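Long-range contacts in aspartate aminotransferase (Giardia lamblia, PDB 3MEB), which probably catalyses the reversible transfer of an amino group from L-aspartate to 2-oxoglutarate, with pyridoxal 5'-phosphate as cofactor, and works as a homodimer: residues K65-P70 with Y347-E352; F279-E284 with A330-V335; P144-Y149 with K202-F207. One frame throughout, in Å; residues are numbered along the deposited sequence.

How the interactions relate
Interactions 1 and 2 are neighbours, with centres about 13 Å apart, and they meet where Leu69 packs against the backbone of Phe279 and Gly280. Helix 340-370 of interaction 1 directly follows helix 327-337 of interaction 2, and both contacts touch the second subunit. Interaction 3 lies on the opposite side of the chain's centre from interaction 1; its centre is about 36 Å from that of interaction 1 and about 31 Å from that of interaction 2. It belongs to the seven-stranded sheet. Along the chain, interaction 3 closes before interaction 2 opens, and both are nested inside the loop closed by interaction 1. Interactions 2 and 3 lie nearer the pyridoxal phosphate than interaction 1.

Interaction 1 of 3, residues K65-P70 with Y347-E352; sequences KPWILP and YDNVKE
Asn349 carries most of this contact, pushing its amide from the helix against Leu69 and Pro70 in the 65-70 loop. Asn349 CB rests 3.9 Å from Leu69 CD2; a chi1 of -71° then carries the amide on to Pro70. OD1 lies 3.4 Å from Pro70 CD; the proline nitrogen is equally near but has no hydrogen to give, and OD1 instead accepts a hydrogen bond from Ala71 N. ND2 lies beside the pyrrolidine ring, 3.5 Å from Pro70 CD. The backbone oxygen of Asn349 meets the edge of the Trp67 indole near its plane, 3.9 Å from CZ3, while the indole and amide planes stand 78° apart. One residue on, Val350 adds a marginal apolar touch, CG2 to Leu69 CD2 at 4.4 Å, although its CB points away from the loop. Leu69 and Trp67 also reach Met353 on the next turn. Leu69 occupies the N-cap position of helix 70-81 and Pro70 its first turn; since a leucine side chain has no acceptor, the amide oxygen of Asn349 serves a first-turn N-H. The N-terminus of helix 70-81 thus packs against helix 340-370 and is hydrogen-bonded by a side chain distant in sequence.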
# COMPACT_ATOMS: atom_id res chain seq x y z
N LYS A 65 -15.30 17.59 14.47
CA LYS A 65 -15.61 16.24 13.92
C LYS A 65 -14.93 16.04 12.58
O LYS A 65 -14.72 17.01 11.86
CB LYS A 65 -17.12 16.09 13.71
CG LYS A 65 -17.91 15.92 14.99
CD LYS A 65 -19.40 16.12 14.63
CE LYS A 65 -20.34 15.51 15.66
NZ LYS A 65 -21.75 15.75 15.19
N PRO A 66 -14.65 14.79 12.20
CA PRO A 66 -14.22 14.56 10.81
C PRO A 66 -15.15 15.22 9.81
O PRO A 66 -16.38 15.28 10.03
CB PRO A 66 -14.27 13.06 10.68
CG PRO A 66 -13.95 12.57 12.05
CD PRO A 66 -14.63 13.55 12.98
N TRP A 67 -14.56 15.75 8.74
CA TRP A 67 -15.27 16.51 7.73
C TRP A 67 -15.02 15.94 6.35
O TRP A 67 -13.90 16.05 5.83
CB TRP A 67 -14.81 17.97 7.73
CG TRP A 67 -15.70 18.89 6.91
CD1 TRP A 67 -17.03 19.08 7.06
CD2 TRP A 67 -15.28 19.73 5.83
NE1 TRP A 67 -17.49 20.00 6.14
CE2 TRP A 67 -16.43 20.41 5.37
CE3 TRP A 67 -14.07 19.97 5.21
CZ2 TRP A 67 -16.38 21.32 4.33
CZ3 TRP A 67 -14.02 20.89 4.17
CH2 TRP A 67 -15.17 21.54 3.74
N ILE A 68 -16.06 15.34 5.75
CA ILE A 68 -16.01 14.95 4.35
C ILE A 68 -16.18 16.20 3.47
O ILE A 68 -17.21 16.87 3.53
CB ILE A 68 -17.09 13.91 3.98
CG1 ILE A 68 -16.95 12.65 4.89
CG2 ILE A 68 -16.98 13.53 2.53
CD1 ILE A 68 -15.97 11.63 4.40
N LEU A 69 -15.19 16.50 2.64
CA LEU A 69 -15.30 17.64 1.72
C LEU A 69 -16.55 17.49 0.86
O LEU A 69 -16.79 16.43 0.34
CB LEU A 69 -14.08 17.77 0.82
CG LEU A 69 -12.89 18.56 1.36
CD1 LEU A 69 -12.29 17.87 2.59
CD2 LEU A 69 -11.86 18.75 0.22
N PRO A 70 -17.35 18.57 0.71
CA PRO A 70 -18.52 18.49 -0.19
C PRO A 70 -18.14 17.98 -1.61
O PRO A 70 -18.90 17.19 -2.19
CB PRO A 70 -19.04 19.91 -0.22
CG PRO A 70 -18.74 20.46 1.13
CD PRO A 70 -17.36 19.84 1.47
N TYR A 347 -11.69 23.55 -4.61
CA TYR A 347 -10.85 24.70 -4.24
C TYR A 347 -11.47 25.56 -3.14
O TYR A 347 -10.75 26.04 -2.25
CB TYR A 347 -10.59 25.60 -5.44
CG TYR A 347 -9.70 25.10 -6.55
CD1 TYR A 347 -8.64 24.19 -6.32
CD2 TYR A 347 -9.85 25.61 -7.85
CE1 TYR A 347 -7.81 23.78 -7.37
CE2 TYR A 347 -9.00 25.19 -8.89
CZ TYR A 347 -8.00 24.30 -8.64
OH TYR A 347 -7.19 23.93 -9.69
N ASP A 348 -12.79 25.81 -3.23
CA ASP A 348 -13.56 26.52 -2.20
C ASP A 348 -13.50 25.76 -0.85
O ASP A 348 -13.37 26.37 0.22
CB ASP A 348 -15.06 26.63 -2.59
CG ASP A 348 -15.31 27.51 -3.83
OD1 ASP A 348 -14.42 28.22 -4.29
OD2 ASP A 348 -16.45 27.53 -4.35
N ASN A 349 -13.60 24.43 -0.92
CA ASN A 349 -13.60 23.60 0.28
C ASN A 349 -12.27 23.68 1.04
O ASN A 349 -12.25 23.83 2.27
CB ASN A 349 -13.83 22.12 -0.09
CG ASN A 349 -15.26 21.80 -0.57
OD1 ASN A 349 -15.45 20.72 -1.15
ND2 ASN A 349 -16.23 22.68 -0.33
N VAL A 350 -11.16 23.59 0.32
CA VAL A 350 -9.82 23.73 0.89
C VAL A 350 -9.63 25.16 1.52
O VAL A 350 -9.12 25.28 2.63
CB VAL A 350 -8.76 23.41 -0.16
CG1 VAL A 350 -7.31 23.56 0.39
CG2 VAL A 350 -8.96 21.97 -0.69
N LYS A 351 -10.07 26.21 0.82
CA LYS A 351 -10.06 27.57 1.40
C LYS A 351 -10.85 27.65 2.72
O LYS A 351 -10.38 28.27 3.67
CB LYS A 351 -10.58 28.59 0.40
CG LYS A 351 -9.58 28.94 -0.72
CD LYS A 351 -10.27 29.64 -1.89
CE LYS A 351 -9.32 30.06 -3.03
NZ LYS A 351 -7.99 30.61 -2.58
N GLU A 352 -12.03 27.01 2.77
CA GLU A 352 -12.83 26.95 4.01
C GLU A 352 -12.04 26.30 5.15
O GLU A 352 -12.07 26.78 6.28
CB GLU A 352 -14.17 26.21 3.79

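Interaction 2 of 3, residues F279-E284 with A330-V335; sequences FGLYGE and AYIVQV
At chi1 173°, Val333 places CG1 opposite its own nitrogen and CG2 beside it, facing the Phe279 ring. The phenylalanine itself has CG turned beside its own backbone N (chi1 -74°), which directs the ring toward helix 327-337. The result is a well-centred CH-pi contact: CG2 of Val333 stands 4.1 Å from the centroid of the Phe279 ring and only 1° off its normal. CG1 of the same valine reaches the far end of the ring, at 4.0 Å from Phe279 CZ, so both methyl groups are used on one aromatic partner.

Leu281 fits its branched end against two consecutive helix residues. Its CD1 touches Val333 CG2 at 3.8 Å, and that methyl is therefore shared between the leucine and the phenylalanine ring. CD1 also meets Ile332 CG2 at 4.0 Å, whereas CD2 packs on Ile332 CD1 at the same separation. Glu284 brings only a peripheral touch, OE2 to Ile332 CD1 at 4.3 Å; its carboxylate is paired in a salt bridge with Lys88 of the second subunit. All five touching residues are buried, and the interface between the segments is purely apolar in its middle.

The 279-284 loop follows the cofactor-binding residues Ser274, Ser276 and Lys277 and precedes Arg285, so the packing lies on a segment flanked by residues of the pyridoxal phosphate pocket, with the Leu281 side chain about 9 Å from the bound cofactor. Around it, Phe279 stacks on Phe346 of helix 340-370 and touches Leu106 of helix 97-108, while Ile332 leans on Glu76 and Ile79 of helix 70-81. The loop thus joins strands 269-274 and 287-292, with helix 327-337 packed against it through Ile332 and Val333.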
# COMPACT_ATOMS: atom_id res chain seq x y z
N PHE A 279 -7.50 16.72 0.10
CA PHE A 279 -8.80 16.12 -0.24
C PHE A 279 -9.49 15.49 0.96
O PHE A 279 -10.60 15.00 0.81
CB PHE A 279 -8.68 15.06 -1.34
CG PHE A 279 -8.45 15.62 -2.72
CD1 PHE A 279 -7.17 15.98 -3.13
CD2 PHE A 279 -9.50 15.77 -3.60
CE1 PHE A 279 -6.96 16.48 -4.42
CE2 PHE A 279 -9.30 16.27 -4.88
CZ PHE A 279 -8.04 16.61 -5.30
N GLY A 280 -8.83 15.44 2.11
CA GLY A 280 -9.37 14.75 3.29
C GLY A 280 -9.52 13.23 3.08
O GLY A 280 -10.44 12.60 3.64
N LEU A 281 -8.60 12.63 2.31
CA LEU A 281 -8.70 11.21 1.98
C LEU A 281 -7.70 10.37 2.77
O LEU A 281 -7.27 9.32 2.31
CB LEU A 281 -8.55 10.97 0.46
CG LEU A 281 -9.55 11.76 -0.40
CD1 LEU A 281 -9.22 11.58 -1.87
CD2 LEU A 281 -10.98 11.33 -0.12
N TYR A 282 -7.33 10.87 3.96
CA TYR A 282 -6.41 10.20 4.90
C TYR A 282 -6.34 8.67 4.78
O TYR A 282 -5.30 8.10 4.41
CB TYR A 282 -6.80 10.55 6.35
CG TYR A 282 -6.92 12.05 6.59
CD1 TYR A 282 -5.80 12.79 6.94
CD2 TYR A 282 -8.14 12.71 6.45
CE1 TYR A 282 -5.88 14.14 7.13
CE2 TYR A 282 -8.22 14.07 6.64
CZ TYR A 282 -7.07 14.78 6.98
OH TYR A 282 -7.12 16.12 7.16
N GLY A 283 -7.45 8.02 5.12
CA GLY A 283 -7.52 6.55 5.08
C GLY A 283 -7.60 5.81 3.74
O GLY A 283 -7.30 4.63 3.71
N GLU A 284 -7.97 6.49 2.64
CA GLU A 284 -7.97 5.88 1.31
C GLU A 284 -6.55 5.56 0.80
O GLU A 284 -6.40 4.72 -0.09
CB GLU A 284 -8.65 6.76 0.25
CG GLU A 284 -10.07 7.19 0.63
CD GLU A 284 -11.09 6.10 0.58
OE1 GLU A 284 -10.76 4.96 0.23
OE2 GLU A 284 -12.27 6.39 0.86
N ALA A 330 -8.11 7.16 -5.86
CA ALA A 330 -7.77 7.59 -7.25
C ALA A 330 -9.02 8.01 -8.02
O ALA A 330 -9.02 9.02 -8.74
CB ALA A 330 -7.08 6.46 -8.02
N TYR A 331 -10.06 7.22 -7.90
CA TYR A 331 -11.39 7.55 -8.46
C TYR A 331 -11.91 8.89 -7.92
O TYR A 331 -12.33 9.78 -8.70
CB TYR A 331 -12.37 6.42 -8.12
CG TYR A 331 -12.30 5.12 -8.95
CD1 TYR A 331 -11.84 5.10 -10.26
CD2 TYR A 331 -12.82 3.92 -8.42
CE1 TYR A 331 -11.84 3.90 -11.02
CE2 TYR A 331 -12.83 2.76 -9.15
CZ TYR A 331 -12.34 2.73 -10.44
OH TYR A 331 -12.39 1.53 -11.13
N ILE A 332 -11.83 9.09 -6.61
CA ILE A 332 -12.34 10.36 -6.05
C ILE A 332 -11.59 11.56 -6.65
O ILE A 332 -12.21 12.50 -7.13
CB ILE A 332 -12.31 10.36 -4.50
CG1 ILE A 332 -13.28 9.24 -3.99
CG2 ILE A 332 -12.69 11.75 -3.89
CD1 ILE A 332 -13.14 8.98 -2.49
N VAL A 333 -10.25 11.51 -6.61
CA VAL A 333 -9.44 12.61 -7.09
C VAL A 333 -9.67 12.93 -8.57
O VAL A 333 -9.84 14.10 -8.95
CB VAL A 333 -7.94 12.35 -6.82
CG1 VAL A 333 -7.05 13.41 -7.47
CG2 VAL A 333 -7.71 12.24 -5.34
N GLN A 334 -9.70 11.90 -9.41
CA GLN A 334 -9.85 12.11 -10.83
C GLN A 334 -11.25 12.64 -11.17
O GLN A 334 -11.40 13.50 -12.04
CB GLN A 334 -9.50 10.82 -11.60
CG GLN A 334 -10.57 9.76 -11.70
CD GLN A 334 -10.02 8.52 -12.38
OE1 GLN A 334 -8.84 8.19 -12.20
NE2 GLN A 334 -10.85 7.85 -13.18
N VAL A 335 -12.26 12.13 -10.48
CA VAL A 335 -13.64 12.59 -10.71
C VAL A 335 -13.81 14.10 -10.36
O VAL A 335 -14.49 14.86 -11.07
CB VAL A 335 -14.66 11.71 -9.95
CG1 VAL A 335 -16.07 12.41 -9.84
CG2 VAL A 335 -14.76 10.30 -10.63

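Interaction 3 of 3, residues P144-Y149 with K202-F207; sequences PKAEFY and KSIFLF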
# COMPACT_ATOMS: atom_id res chain seq x y z
N PRO A 144 23.29 4.91 -5.96
CA PRO A 144 23.61 4.45 -4.61
C PRO A 144 24.67 5.27 -3.89
O PRO A 144 24.76 5.18 -2.67
CB PRO A 144 24.10 3.00 -4.83
CG PRO A 144 24.48 2.93 -6.27
CD PRO A 144 23.52 3.86 -6.96
N LYS A 145 25.46 6.04 -4.61
CA LYS A 145 26.54 6.76 -3.98
C LYS A 145 26.14 8.16 -3.57
O LYS A 145 26.91 8.81 -2.86
CB LYS A 145 27.76 6.82 -4.89
CG LYS A 145 28.48 5.49 -5.00
CD LYS A 145 29.68 5.59 -5.95
CE LYS A 145 30.82 4.69 -5.49
NZ LYS A 145 32.11 4.88 -6.22
N ALA A 146 24.97 8.62 -3.97
CA ALA A 146 24.53 9.99 -3.68
C ALA A 146 24.17 10.17 -2.21
O ALA A 146 23.40 9.39 -1.66
CB ALA A 146 23.33 10.40 -4.57
N GLU A 147 24.70 11.23 -1.61
CA GLU A 147 24.36 11.57 -0.25
C GLU A 147 22.95 12.13 -0.21
O GLU A 147 22.55 12.83 -1.13
CB GLU A 147 25.28 12.64 0.31
CG GLU A 147 26.74 12.41 0.07
CD GLU A 147 27.44 11.74 1.20
OE1 GLU A 147 26.80 10.93 1.91
OE2 GLU A 147 28.63 12.06 1.37
N PHE A 148 22.21 11.79 0.85
CA PHE A 148 20.84 12.25 1.05
C PHE A 148 20.79 13.19 2.25
O PHE A 148 21.26 12.81 3.33
CB PHE A 148 19.96 11.05 1.35
CG PHE A 148 18.50 11.33 1.23
CD1 PHE A 148 17.83 11.98 2.26
CD2 PHE A 148 17.80 10.93 0.10
CE1 PHE A 148 16.49 12.26 2.15
CE2 PHE A 148 16.46 11.19 -0.00
CZ PHE A 148 15.80 11.84 1.04
N TYR A 149 20.24 14.38 2.07
CA TYR A 149 20.25 15.44 3.09
C TYR A 149 18.83 15.78 3.58
O TYR A 149 17.95 16.10 2.78
CB TYR A 149 20.91 16.72 2.54
CG TYR A 149 22.40 16.64 2.45
CD1 TYR A 149 23.23 17.26 3.39
CD2 TYR A 149 23.01 15.98 1.41
CE1 TYR A 149 24.61 17.19 3.30
CE2 TYR A 149 24.41 15.90 1.33
CZ TYR A 149 25.18 16.49 2.25
OH TYR A 149 26.54 16.38 2.11
N LYS A 202 25.67 16.69 -7.04
CA LYS A 202 24.68 15.64 -7.30
C LYS A 202 24.23 14.92 -6.03
O LYS A 202 23.97 13.71 -6.02
CB LYS A 202 25.18 14.65 -8.36
CG LYS A 202 25.66 15.39 -9.62
CD LYS A 202 26.39 14.47 -10.59
CE LYS A 202 26.89 15.24 -11.82
NZ LYS A 202 27.43 14.33 -12.89
N SER A 203 24.11 15.69 -4.95
CA SER A 203 23.52 15.17 -3.72
C SER A 203 21.99 15.34 -3.79
O SER A 203 21.49 16.07 -4.64
CB SER A 203 24.12 15.90 -2.51
OG SER A 203 25.46 15.50 -2.36
N ILE A 204 21.27 14.67 -2.89
CA ILE A 204 19.81 14.70 -2.86
C ILE A 204 19.36 15.50 -1.63
O ILE A 204 19.86 15.25 -0.53
CB ILE A 204 19.23 13.27 -2.77
CG1 ILE A 204 19.71 12.40 -3.93
CG2 ILE A 204 17.69 13.29 -2.73
CD1 ILE A 204 19.67 10.88 -3.64
N PHE A 205 18.48 16.47 -1.82
CA PHE A 205 17.99 17.28 -0.71
C PHE A 205 16.52 17.09 -0.59
O PHE A 205 15.79 17.31 -1.55
CB PHE A 205 18.35 18.77 -0.90
CG PHE A 205 19.80 19.04 -0.67
CD1 PHE A 205 20.27 19.39 0.57
CD2 PHE A 205 20.72 18.79 -1.68
CE1 PHE A 205 21.63 19.55 0.78
CE2 PHE A 205 22.07 18.97 -1.47
CZ PHE A 205 22.51 19.35 -0.24
N LEU A 206 16.09 16.66 0.60
CA LEU A 206 14.67 16.55 0.89
C LEU A 206 14.17 17.91 1.35
O LEU A 206 14.79 18.54 2.24
CB LEU A 206 14.44 15.51 2.00
CG LEU A 206 13.00 15.14 2.35
CD1 LEU A 206 12.25 14.44 1.21
CD2 LEU A 206 13.04 14.24 3.60
N PHE A 207 13.11 18.38 0.70
CA PHE A 207 12.51 19.68 0.98
C PHE A 207 11.06 19.47 1.21
O PHE A 207 10.43 18.64 0.54
CB PHE A 207 12.59 20.63 -0.22
CG PHE A 207 13.96 21.13 -0.52
CD1 PHE A 207 14.65 21.92 0.40
CD2 PHE A 207 14.57 20.82 -1.73
CE1 PHE A 207 15.96 22.38 0.11
CE2 PHE A 207 15.84 21.28 -2.03
CZ PHE A 207 16.54 22.06 -1.11
O HOH W 1 26.36 12.95 -3.12
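Tyr149, Ile204 and Phe148 bury the most surface where strands 148-151 and 204-208 run side by side, parallel neighbours in the seven-stranded mixed sheet of the large domain, as in fold-type I pyridoxal-phosphate enzymes. Phe148 pairs with Ile204 and Tyr149 with Phe205. Three backbone hydrogen bonds join the strands: Ile204 N to Glu147 O at 2.8 Å, Tyr149 N to Ile204 O, and Leu206 N to Tyr149 O. Ile204 is thus gripped through both its N-H and its carbonyl, and Tyr149 likewise. The bond from Tyr149 N is the most bent of the three, with 149° at the hydrogen.

On one face of the sheet, Tyr149 and Phe205 lie side by side and point the same way. Their rings form an offset stack, centroids 4.7 Å apart and planes at 18°, and Phe205 CD1 comes within 3.4 Å of Tyr149 CB. The carbonyl oxygen of Ile204 lies at the edge of the tyrosine ring, in its plane. Next along the same side of the ring, Tyr149 CE2 touches Ser203 CB.

Phe148 and Ile204 occupy the opposite face. A chi1 of -166° sets Phe148 CG beside its own carbonyl carbon and brings the ring near strand 204-208, where CE2 meets Ile204 CG2 at 3.7 Å and CE1 approaches Leu206 CB at 3.8 Å. Just before strand 148-151, Ala146 CB extends the apolar row, 3.8 Å from Ile204 CD1. Phe136 meets the Phe148 ring edge-to-face, and the ring of Tyr162 also touches it. The side chain of Leu206 is about 8 Å from the bound pyridoxal phosphate.

Before the strands begin, one water bridges the segments: it accepts from Glu147 N at 2.8 Å and donates to Ser203 OG, which is also hydrogen-bonded to Pro200 O.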